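Local structure of dihydrodipicolinate synthase (Rhodopseudomonas palustris, 3DZ1) at residues Tyr220-Met225 and Asp246-Leu251. The protein probably acts as a 4-hydroxy-tetrahydrodipicolinate synthase, a pyruvate-dependent TIM-barrel lyase of the DapA family. Sequence-based numbering, arbitrary orientation.
Sequences YCFPDM and DAHLPL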
ATOM      1  N   TYR A 220     -16.346  18.540  11.874  1.00 11.13           N
ATOM      2  CA  TYR A 220     -16.331  19.916  11.372  1.00 12.95           C
ATOM      3  C   TYR A 220     -16.480  20.918  12.521  1.00 12.58           C
ATOM      4  O   TYR A 220     -17.305  20.722  13.419  1.00 12.13           O
ATOM      5  CB  TYR A 220     -17.463  20.102  10.354  1.00 13.76           C
ATOM      6  CG  TYR A 220     -17.512  21.470   9.709  1.00 14.08           C
ATOM      7  CD1 TYR A 220     -16.376  22.031   9.119  1.00 14.98           C
ATOM      8  CD2 TYR A 220     -18.701  22.197   9.671  1.00 15.25           C
ATOM      9  CE1 TYR A 220     -16.426  23.285   8.508  1.00 15.03           C
ATOM     10  CE2 TYR A 220     -18.762  23.448   9.063  1.00 15.01           C
ATOM     11  CZ  TYR A 220     -17.624  23.986   8.485  1.00 14.80           C
ATOM     12  OH  TYR A 220     -17.694  25.223   7.883  1.00 13.01           O
ATOM     13  N   CYS A 221     -15.687  21.991  12.479  1.00 10.47           N
ATOM     14  CA  CYS A 221     -15.702  23.009  13.532  1.00 10.10           C
ATOM     15  C   CYS A 221     -16.996  23.806  13.692  1.00 10.25           C
ATOM     16  O   CYS A 221     -17.100  24.652  14.580  1.00  8.13           O
ATOM     17  CB  CYS A 221     -14.508  23.966  13.372  1.00 11.75           C
ATOM     18  SG  CYS A 221     -14.357  24.774  11.770  1.00 12.72           S
ATOM     19  N   PHE A 222     -17.977  23.552  12.829  1.00  9.97           N
ATOM     20  CA  PHE A 222     -19.273  24.211  12.943  1.00  9.43           C
ATOM     21  C   PHE A 222     -20.356  23.141  12.934  1.00  9.46           C
ATOM     22  O   PHE A 222     -21.213  23.103  12.050  1.00  8.45           O
ATOM     23  CB  PHE A 222     -19.489  25.209  11.807  1.00 12.02           C
ATOM     24  CG  PHE A 222     -18.783  26.515  12.020  1.00 13.94           C
ATOM     25  CD1 PHE A 222     -19.358  27.509  12.807  1.00 15.53           C
ATOM     26  CD2 PHE A 222     -17.522  26.737  11.471  1.00 13.53           C
ATOM     27  CE1 PHE A 222     -18.685  28.709  13.046  1.00 15.07           C
ATOM     28  CE2 PHE A 222     -16.842  27.933  11.703  1.00 14.60           C
ATOM     29  CZ  PHE A 222     -17.425  28.921  12.493  1.00 15.85           C
ATOM     30  N   PRO A 223     -20.324  22.241  13.929  1.00 10.48           N
ATOM     31  CA  PRO A 223     -21.334  21.183  13.982  1.00  9.99           C
ATOM     32  C   PRO A 223     -22.709  21.813  14.135  1.00 11.04           C
ATOM     33  O   PRO A 223     -23.711  21.245  13.700  1.00 10.93           O
ATOM     34  CB  PRO A 223     -20.913  20.366  15.202  1.00  9.64           C
ATOM     35  CG  PRO A 223     -20.299  21.403  16.096  1.00 10.35           C
ATOM     36  CD  PRO A 223     -19.471  22.216  15.131  1.00  9.78           C
ATOM     37  N   ASP A 224     -22.743  22.996  14.748  1.00  9.09           N
ATOM     38  CA  ASP A 224     -23.991  23.710  14.946  1.00 11.60           C
ATOM     39  C   ASP A 224     -24.653  24.050  13.608  1.00 10.77           C
ATOM     40  O   ASP A 224     -25.882  24.000  13.486  1.00  9.93           O
ATOM     41  CB  ASP A 224     -23.758  24.977  15.802  1.00 10.79           C
ATOM     42  CG  ASP A 224     -22.600  25.843  15.306  1.00 13.25           C
ATOM     43  OD1 ASP A 224     -21.552  25.298  14.905  1.00 11.16           O
ATOM     44  OD2 ASP A 224     -22.729  27.086  15.346  1.00 12.70           O
HETATM   45  N   MSE A 225     -23.848  24.361  12.595  1.00 10.22           N
HETATM   46  CA  MSE A 225     -24.405  24.688  11.289  1.00 11.34           C
HETATM   47  C   MSE A 225     -24.775  23.441  10.488  1.00 10.80           C
HETATM   48  O   MSE A 225     -25.698  23.477   9.678  1.00  9.72           O
HETATM   49  CB  MSE A 225     -23.435  25.567  10.498  1.00 14.68           C
HETATM   50  CG  MSE A 225     -23.225  26.947  11.116  1.00 18.09           C
HETATM   51 SE   MSE A 225     -24.873  27.981  11.329  1.00 27.84          SE
HETATM   52  CE  MSE A 225     -25.253  27.576  13.176  1.00 20.04           C
ATOM     53  N   ASP A 246     -23.220  25.020   0.831  1.00  8.69           N
ATOM     54  CA  ASP A 246     -22.286  25.700  -0.069  1.00  8.46           C
ATOM     55  C   ASP A 246     -21.525  26.842   0.586  1.00  9.31           C
ATOM     56  O   ASP A 246     -20.387  27.141   0.199  1.00  8.09           O
ATOM     57  CB  ASP A 246     -23.023  26.237  -1.300  1.00  9.21           C
ATOM     58  CG  ASP A 246     -23.465  25.136  -2.239  1.00  8.05           C
ATOM     59  OD1 ASP A 246     -23.150  23.954  -1.973  1.00  8.58           O
ATOM     60  OD2 ASP A 246     -24.122  25.455  -3.250  1.00  8.36           O
ATOM     61  N   ALA A 247     -22.159  27.496   1.554  1.00  8.27           N
ATOM     62  CA  ALA A 247     -21.526  28.595   2.263  1.00  8.90           C
ATOM     63  C   ALA A 247     -20.415  28.042   3.147  1.00  8.70           C
ATOM     64  O   ALA A 247     -19.411  28.707   3.394  1.00  8.52           O
ATOM     65  CB  ALA A 247     -22.560  29.346   3.108  1.00  8.36           C
ATOM     66  N   HIS A 248     -20.592  26.811   3.611  1.00 10.43           N
ATOM     67  CA  HIS A 248     -19.595  26.175   4.464  1.00 10.16           C
ATOM     68  C   HIS A 248     -18.581  25.323   3.714  1.00  8.91           C
ATOM     69  O   HIS A 248     -17.514  25.027   4.237  1.00  9.10           O
ATOM     70  CB  HIS A 248     -20.295  25.321   5.524  1.00 11.15           C
ATOM     71  CG  HIS A 248     -20.856  26.124   6.654  1.00 13.08           C
ATOM     72  ND1 HIS A 248     -20.139  26.393   7.800  1.00 12.31           N
ATOM     73  CD2 HIS A 248     -22.025  26.795   6.775  1.00 14.38           C
ATOM     74  CE1 HIS A 248     -20.841  27.198   8.577  1.00 12.68           C
ATOM     75  NE2 HIS A 248     -21.989  27.458   7.978  1.00 13.95           N
ATOM     76  N   LEU A 249     -18.898  24.943   2.484  1.00  8.94           N
ATOM     77  CA  LEU A 249     -17.998  24.083   1.722  1.00  8.32           C
ATOM     78  C   LEU A 249     -16.546  24.557   1.633  1.00  8.61           C
ATOM     79  O   LEU A 249     -15.624  23.744   1.713  1.00  6.85           O
ATOM     80  CB  LEU A 249     -18.564  23.842   0.319  1.00  8.33           C
ATOM     81  CG  LEU A 249     -17.828  22.781  -0.503  1.00  9.08           C
ATOM     82  CD1 LEU A 249     -17.765  21.468   0.276  1.00 10.40           C
ATOM     83  CD2 LEU A 249     -18.545  22.585  -1.833  1.00 10.28           C
ATOM     84  N   PRO A 250     -16.316  25.870   1.461  1.00  9.37           N
ATOM     85  CA  PRO A 250     -14.926  26.329   1.380  1.00  7.82           C
ATOM     86  C   PRO A 250     -14.126  25.950   2.626  1.00  7.91           C
ATOM     87  O   PRO A 250     -12.986  25.502   2.524  1.00  8.13           O
ATOM     88  CB  PRO A 250     -15.074  27.839   1.217  1.00  7.98           C
ATOM     89  CG  PRO A 250     -16.325  27.947   0.404  1.00  9.85           C
ATOM     90  CD  PRO A 250     -17.246  26.961   1.120  1.00  7.53           C
ATOM     91  N   LEU A 251     -14.727  26.121   3.802  1.00  7.61           N
ATOM     92  CA  LEU A 251     -14.049  25.786   5.053  1.00  7.25           C
ATOM     93  C   LEU A 251     -14.080  24.287   5.292  1.00  6.80           C
ATOM     94  O   LEU A 251     -13.131  23.717   5.823  1.00  6.16           O
ATOM     95  CB  LEU A 251     -14.692  26.523   6.232  1.00  9.44           C
ATOM     96  CG  LEU A 251     -14.050  26.292   7.602  1.00  9.46           C
ATOM     97  CD1 LEU A 251     -12.584  26.703   7.565  1.00 10.29           C
ATOM     98  CD2 LEU A 251     -14.813  27.089   8.660  1.00  9.16           C
TER
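A buried tyrosine-histidine hydrogen bond, Tyr220 OH to His248 ND1 at 2.7 Å, bridges the chain just beyond the last strand of the TIM barrel and the kinked helix 238-255. The hydroxyl lies in the plane of the imidazole and ND1 lies in the plane of the phenol, so the two rings meet rim to rim, their planes 87° apart. Either group could donate the proton. Two torsions set this up: Tyr220 CG is anti to its backbone N (chi1 -177°), which carries the ring across to the helix, and His248 CG is anti to its carbonyl carbon, beside its backbone N, which sends the imidazole out to meet the hydroxyl.

Phe222, at the N-cap position of helix 223-234, completes an aromatic cluster. The edge of His248 points at its face in an offset edge-to-face pair, with ring centroids 5.7 Å apart and planes at 60°. From the first turn of that helix, Met225, present as selenomethionine, brings CG to 3.4 Å from His248 NE2, while its bent chain leads SE away. An alanine in place of His248 would probably leave the Tyr220 hydroxyl without this bond and loosen the packing of Phe222 and Met225 against the helix.

One turn further on, Leu251 lies at the edge of the phenol ring, its CG 3.9 Å from Tyr220 CE1. Helix 289-301 packs onto both Leu251 and Phe222, and Glu255 of helix 238-255 ties the same loop by accepting a bond from Cys221 N. The contact lies near Met217, the predicted pyruvate-binding residue, whose side chain is about 10 Å from that of Tyr220. Leu251 CD2 ends against three groups at once, 3.5 Å from Tyr220 OH, 3.8 Å from Phe222 CE2 and 3.9 Å from Cys221 SG.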